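Local structure of tRNA (uracil(54)-C(5))-methyltransferase (Pyrococcus abyssi, 2JJQ) at residues A[129-134]-A[155-160]; A[193-198]-A[208-213]. The protein transfers a methyl group from S-adenosyl-L-methionine to carbon 5 of uridine 54 in tRNA, forming 5-methyluridine. All blocks are in the same frame, centred on the assembly; numbering follows the deposited sequence.

Interaction 1: A[129-134]-A[155-160]; sequences NRIDLA and DECPVF
Ile131 and Phe160 bring an outermost strand of a five-stranded mixed sheet, 130-136, against the loop that runs from strand 151-153 to helix 162-178. That loop includes Cys157, a ligand of a [4Fe-4S] cluster by similarity with related enzymes. It packs over the Ile131 face of the edge strand, beside helix 162-178, which touches Ile131 and Leu133; no hydrogen bond crosses the contact.

The apolar contacts centre on Ile131. Both of its branches touch Phe160, CG2 lying 3.6 Å from Phe160 CB, and each also reaches the cysteine: CD1 is 3.8 Å from Cys157 CB, and CG2 is 4.0 Å from Cys157 SG, the sulfur of the presumed cluster ligand. The longer branch starts between the backbone N and the carbonyl carbon (chi1 59°) and then extends fully, which carries CD1 to the cysteine.

Polar interactions run alongside rather than across. Arg130 and Asp132, on the other face of the strand from Ile131, form a salt bridge in which Arg130 NE reaches Asp132 OD1 at 2.7 Å on its syn lone pair, 32° out of the guanidinium plane. Asn129 ND2 is held by Gln272 O and Ser275 OG.

The Phe160 ring meets the Ile131 side chain obliquely and also reaches the backbone. With CG anti to its own N (chi1 -173°), the ring points along the strand's beginning, where CE1 approaches Asn129 C and lies 3.6 Å from Arg130 N, near the ring plane.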
loop_
_atom_site.group_PDB
_atom_site.type_symbol
_atom_site.label_atom_id
_atom_site.label_comp_id
_atom_site.label_asym_id
_atom_site.label_seq_id
_atom_site.Cartn_x
_atom_site.Cartn_y
_atom_site.Cartn_z
ATOM N N ASN A 129 1.844 -6.291 -5.643
ATOM C CA ASN A 129 3.161 -6.869 -5.713
ATOM C C ASN A 129 3.687 -7.381 -4.366
ATOM O O ASN A 129 4.862 -7.780 -4.287
ATOM C CB ASN A 129 4.094 -5.847 -6.359
ATOM C CG ASN A 129 4.299 -4.606 -5.466
ATOM O OD1 ASN A 129 4.186 -4.717 -4.241
ATOM N ND2 ASN A 129 4.504 -3.427 -6.078
ATOM N N ARG A 130 2.829 -7.406 -3.332
ATOM C CA ARG A 130 3.143 -8.029 -2.038
ATOM C C ARG A 130 1.860 -8.598 -1.411
ATOM O O ARG A 130 0.846 -7.913 -1.381
ATOM C CB ARG A 130 3.809 -7.022 -1.083
ATOM C CG ARG A 130 4.183 -7.607 0.251
ATOM C CD ARG A 130 4.463 -6.593 1.355
ATOM N NE ARG A 130 4.640 -7.347 2.602
ATOM C CZ ARG A 130 5.269 -6.929 3.687
ATOM N NH1 ARG A 130 5.770 -5.701 3.743
ATOM N NH2 ARG A 130 5.381 -7.741 4.739
ATOM N N ILE A 131 1.910 -9.832 -0.904
ATOM C CA ILE A 131 0.839 -10.330 -0.060
ATOM C C ILE A 131 1.466 -11.076 1.108
ATOM O O ILE A 131 2.594 -11.622 0.957
ATOM C CB ILE A 131 -0.119 -11.248 -0.800
ATOM C CG1 ILE A 131 0.598 -12.456 -1.391
ATOM C CG2 ILE A 131 -0.873 -10.425 -1.892
ATOM C CD1 ILE A 131 -0.408 -13.313 -2.157
ATOM N N ASP A 132 0.798 -11.026 2.260
ATOM C CA ASP A 132 1.296 -11.649 3.492
ATOM C C ASP A 132 0.258 -12.709 3.839
ATOM O O ASP A 132 -0.908 -12.379 4.147
ATOM C CB ASP A 132 1.443 -10.583 4.596
ATOM C CG ASP A 132 2.469 -9.457 4.204
ATOM O OD1 ASP A 132 2.489 -8.974 3.040
ATOM O OD2 ASP A 132 3.262 -9.018 5.057
ATOM N N LEU A 133 0.622 -13.972 3.655
ATOM C CA LEU A 133 -0.289 -15.075 3.908
ATOM C C LEU A 133 0.052 -15.732 5.231
ATOM O O LEU A 133 1.206 -16.121 5.477
ATOM C CB LEU A 133 -0.168 -16.111 2.784
ATOM C CG LEU A 133 -0.528 -15.620 1.375
ATOM C CD1 LEU A 133 0.052 -16.556 0.329
ATOM C CD2 LEU A 133 -2.034 -15.540 1.256
ATOM N N ALA A 134 -0.936 -15.815 6.124
ATOM C CA ALA A 134 -0.760 -16.552 7.342
ATOM C C ALA A 134 -0.812 -18.065 7.076
ATOM O O ALA A 134 -1.604 -18.534 6.248
ATOM C CB ALA A 134 -1.835 -16.121 8.421
ATOM N N ASP A 155 -6.596 -20.660 -2.103
ATOM C CA ASP A 155 -5.690 -21.348 -3.024
ATOM C C ASP A 155 -4.958 -20.362 -3.920
ATOM O O ASP A 155 -4.004 -20.731 -4.581
ATOM C CB ASP A 155 -6.447 -22.270 -3.962
ATOM C CG ASP A 155 -7.113 -23.415 -3.247
ATOM O OD1 ASP A 155 -6.536 -23.934 -2.250
ATOM O OD2 ASP A 155 -8.226 -23.781 -3.698
ATOM N N GLU A 156 -5.453 -19.127 -3.972
ATOM C CA GLU A 156 -4.823 -18.105 -4.791
ATOM C C GLU A 156 -5.304 -16.741 -4.372
ATOM O O GLU A 156 -6.347 -16.604 -3.742
ATOM C CB GLU A 156 -5.145 -18.290 -6.268
ATOM C CG GLU A 156 -4.319 -17.389 -7.166
ATOM C CD GLU A 156 -4.934 -17.170 -8.522
ATOM O OE1 GLU A 156 -5.253 -18.193 -9.167
ATOM O OE2 GLU A 156 -5.082 -15.977 -8.929
ATOM N N CYS A 157 -4.528 -15.728 -4.716
ATOM C CA CYS A 157 -4.906 -14.378 -4.382
ATOM C C CYS A 157 -4.938 -13.607 -5.674
ATOM O O CYS A 157 -3.887 -13.261 -6.245
ATOM C CB CYS A 157 -3.940 -13.757 -3.388
ATOM S SG CYS A 157 -4.313 -12.017 -3.235
ATOM N N PRO A 158 -6.154 -13.365 -6.197
ATOM C CA PRO A 158 -6.275 -12.787 -7.544
ATOM C C PRO A 158 -5.704 -11.347 -7.687
ATOM O O PRO A 158 -5.217 -11.006 -8.747
ATOM C CB PRO A 158 -7.809 -12.807 -7.795
ATOM C CG PRO A 158 -8.333 -13.832 -6.791
ATOM C CD PRO A 158 -7.466 -13.646 -5.581
ATOM N N VAL A 159 -5.741 -10.533 -6.642
ATOM C CA VAL A 159 -5.125 -9.194 -6.748
ATOM C C VAL A 159 -3.580 -9.273 -6.885
ATOM O O VAL A 159 -2.988 -8.427 -7.544
ATOM C CB VAL A 159 -5.507 -8.208 -5.619
ATOM C CG1 VAL A 159 -7.033 -8.031 -5.549
ATOM C CG2 VAL A 159 -4.981 -8.645 -4.262
ATOM N N PHE A 160 -2.963 -10.297 -6.289
ATOM C CA PHE A 160 -1.533 -10.536 -6.508
ATOM C C PHE A 160 -1.277 -11.229 -7.849
ATOM O O PHE A 160 -0.381 -10.855 -8.603
ATOM C CB PHE A 160 -0.973 -11.364 -5.355
ATOM C CG PHE A 160 0.521 -11.517 -5.408
ATOM C CD1 PHE A 160 1.336 -10.604 -4.738
ATOM C CD2 PHE A 160 1.113 -12.549 -6.150
ATOM C CE1 PHE A 160 2.723 -10.701 -4.785
ATOM C CE2 PHE A 160 2.532 -12.688 -6.185
ATOM C CZ PHE A 160 3.326 -11.713 -5.524
#

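Interaction 2: A[193-198]-A[208-213]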
loop_
_atom_site.group_PDB
_atom_site.type_symbol
_atom_site.label_atom_id
_atom_site.label_comp_id
_atom_site.label_asym_id
_atom_site.label_seq_id
_atom_site.Cartn_x
_atom_site.Cartn_y
_atom_site.Cartn_z
ATOM N N ARG A 193 4.855 -19.047 10.538
ATOM C CA ARG A 193 3.755 -18.082 10.781
ATOM C C ARG A 193 3.206 -17.447 9.479
ATOM O O ARG A 193 1.991 -17.431 9.274
ATOM C CB ARG A 193 4.192 -16.998 11.769
ATOM C CG ARG A 193 4.705 -17.541 13.111
ATOM C CD ARG A 193 3.569 -18.358 13.797
ATOM N NE ARG A 193 3.925 -19.039 15.048
ATOM C CZ ARG A 193 3.708 -18.522 16.255
ATOM N NH1 ARG A 193 3.199 -17.309 16.344
ATOM N NH2 ARG A 193 4.033 -19.198 17.355
ATOM N N TYR A 194 4.085 -16.909 8.619
ATOM C CA TYR A 194 3.655 -16.240 7.388
ATOM C C TYR A 194 4.530 -16.646 6.220
ATOM O O TYR A 194 5.746 -16.881 6.403
ATOM C CB TYR A 194 3.762 -14.682 7.509
ATOM C CG TYR A 194 2.758 -14.063 8.461
ATOM C CD1 TYR A 194 1.488 -13.722 8.030
ATOM C CD2 TYR A 194 3.102 -13.821 9.781
ATOM C CE1 TYR A 194 0.567 -13.184 8.901
ATOM C CE2 TYR A 194 2.167 -13.255 10.692
ATOM C CZ TYR A 194 0.901 -12.944 10.223
ATOM O OH TYR A 194 -0.040 -12.405 11.080
ATOM N N MET A 195 3.933 -16.660 5.028
ATOM C CA MET A 195 4.683 -16.697 3.788
ATOM C C MET A 195 4.378 -15.343 3.146
ATOM O O MET A 195 3.229 -15.081 2.822
ATOM C CB MET A 195 4.163 -17.784 2.850
ATOM C CG MET A 195 4.766 -17.651 1.413
ATOM S SD MET A 195 4.560 -19.082 0.327
ATOM C CE MET A 195 2.788 -19.027 -0.010
ATOM N N VAL A 196 5.387 -14.489 3.019
ATOM C CA VAL A 196 5.163 -13.185 2.358
ATOM C C VAL A 196 5.687 -13.302 0.943
ATOM O O VAL A 196 6.837 -13.741 0.738
ATOM C CB VAL A 196 5.920 -12.048 3.084
ATOM C CG1 VAL A 196 5.767 -10.696 2.259
ATOM C CG2 VAL A 196 5.475 -11.887 4.548
ATOM N N LEU A 197 4.868 -12.980 -0.046
ATOM C CA LEU A 197 5.274 -13.159 -1.426
ATOM C C LEU A 197 5.428 -11.772 -2.034
ATOM O O LEU A 197 4.578 -10.911 -1.831
ATOM C CB LEU A 197 4.179 -13.924 -2.179
ATOM C CG LEU A 197 4.157 -15.437 -2.040
ATOM C CD1 LEU A 197 2.823 -15.984 -2.632
ATOM C CD2 LEU A 197 5.357 -15.978 -2.867
ATOM N N ARG A 198 6.520 -11.539 -2.753
ATOM C CA ARG A 198 6.680 -10.285 -3.473
ATOM C C ARG A 198 7.051 -10.568 -4.899
ATOM O O ARG A 198 7.698 -11.607 -5.191
ATOM C CB ARG A 198 7.746 -9.415 -2.788
ATOM C CG ARG A 198 7.385 -9.160 -1.325
ATOM C CD ARG A 198 8.307 -8.192 -0.624
ATOM N NE ARG A 198 7.983 -6.835 -1.072
ATOM C CZ ARG A 198 8.337 -5.723 -0.437
ATOM N NH1 ARG A 198 9.049 -5.788 0.686
ATOM N NH2 ARG A 198 7.992 -4.554 -0.962
ATOM N N VAL A 208 10.139 -14.986 -2.006
ATOM C CA VAL A 208 9.258 -15.545 -0.986
ATOM C C VAL A 208 9.998 -15.420 0.328
ATOM O O VAL A 208 11.210 -15.609 0.369
ATOM C CB VAL A 208 8.808 -16.962 -1.290
ATOM C CG1 VAL A 208 9.983 -17.912 -1.289
ATOM C CG2 VAL A 208 7.750 -17.410 -0.275
ATOM N N ASN A 209 9.283 -15.063 1.386
ATOM C CA ASN A 209 9.878 -14.869 2.687
ATOM C C ASN A 209 9.046 -15.658 3.704
ATOM O O ASN A 209 7.847 -15.425 3.844
ATOM C CB ASN A 209 9.873 -13.368 3.042
ATOM C CG ASN A 209 10.408 -13.080 4.443
ATOM O OD1 ASN A 209 11.249 -13.800 4.961
ATOM N ND2 ASN A 209 9.960 -11.980 5.037
ATOM N N PHE A 210 9.676 -16.615 4.367
ATOM C CA PHE A 210 9.046 -17.436 5.426
ATOM C C PHE A 210 9.344 -16.809 6.738
ATOM O O PHE A 210 10.511 -16.728 7.156
ATOM C CB PHE A 210 9.573 -18.901 5.351
ATOM C CG PHE A 210 9.283 -19.538 4.007
ATOM C CD1 PHE A 210 7.958 -19.787 3.621
ATOM C CD2 PHE A 210 10.301 -19.793 3.104
ATOM C CE1 PHE A 210 7.655 -20.333 2.347
ATOM C CE2 PHE A 210 10.001 -20.328 1.835
ATOM C CZ PHE A 210 8.686 -20.586 1.468
ATOM N N VAL A 211 8.295 -16.320 7.410
ATOM C CA VAL A 211 8.479 -15.719 8.705
ATOM C C VAL A 211 8.097 -16.761 9.746
ATOM O O VAL A 211 7.016 -17.326 9.674
ATOM C CB VAL A 211 7.567 -14.450 8.873
ATOM C CG1 VAL A 211 7.756 -13.822 10.214
ATOM C CG2 VAL A 211 7.796 -13.404 7.686
ATOM N N THR A 212 8.995 -16.999 10.704
ATOM C CA THR A 212 8.854 -18.064 11.663
ATOM C C THR A 212 9.214 -17.597 13.077
ATOM O O THR A 212 9.733 -16.488 13.310
ATOM C CB THR A 212 9.806 -19.232 11.307
ATOM O OG1 THR A 212 11.120 -18.875 11.724
ATOM C CG2 THR A 212 9.801 -19.558 9.756
ATOM N N LYS A 213 8.926 -18.456 14.050
ATOM C CA LYS A 213 9.517 -18.289 15.349
ATOM C C LYS A 213 10.908 -18.976 15.366
ATOM O O LYS A 213 11.410 -19.445 14.325
ATOM C CB LYS A 213 8.555 -18.838 16.414
ATOM C CG LYS A 213 7.175 -18.156 16.366
ATOM C CD LYS A 213 7.219 -16.633 16.519
ATOM C CE LYS A 213 7.564 -16.187 17.920
ATOM N NZ LYS A 213 7.634 -14.689 18.082
#
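Arg193 and Tyr194 both face Val211, a classic beta bulge in the antiparallel hairpin of strands 192-199 and 206-212. Val211 O accepts from Arg193 N at 2.9 Å and from Tyr194 N at 3.1 Å, so one carbonyl grips two successive amides. The regular ladder starts at the hydrogen-bonded pair Tyr194-Val211, which closes the bulge; after it come Met195-Phe210, Val196-Asn209 and Leu197-Val208, of which only Val196-Asn209 is a hydrogen-bonded pair.

Followed outward, the Arg193 side chain runs out along Lys213. CB lies 3.5 Å from the doubly used Val211 O. CG bends at chi2 (-60°) and comes near Lys213 CG. From there NE, CZ and NH2 all approach that same methylene, which sits 3.3 Å above one face of the guanidinium, toward its rim. The contact is therefore aliphatic carbon on a flat cation. The like-charged Arg193 NH1 and Lys213 NZ are 5.4 Å apart, and each group has its own carbonyl partner, Gly190 O for Arg193 NE and Asn234 O for Lys213 NZ.

On the face carrying Met195, Leu197, Val208 and Phe210, packing is closer. The extended start of Met195 runs beside Phe210, its sulfur approaching the ring obliquely in a Met-aromatic contact, and helix 162-178 meets the methionine, Leu197 and Phe210. The tightest carbon pair joins Met195 CG to Val208 CG2, only 3.4 Å apart.

How the interactions relate
Interactions 1 and 2 share a sheet through the neighbouring strands 130-136 and 192-199, their centres 12 Å apart: interaction 1 adds a loop over the first, and interaction 2 pairs the second with strand 206-212. Probable backbone hydrogen bonds of 2.8 Å link Ile131 O to Leu197 N and Leu133 O to Met195 N. The Phe160 ring bridges both contacts, its CE1 lying 3.5 Å from Leu197 O. Toward the methyl-donor pocket, the side chain of Asn129 is about 10 Å from bound S-adenosyl-L-homocysteine, the product of the donor, and bonds to the backbone of Gln272, which binds S-adenosyl-L-methionine; toward the presumed cluster, the side chains of Leu197 and Cys157 are about 7 Å apart.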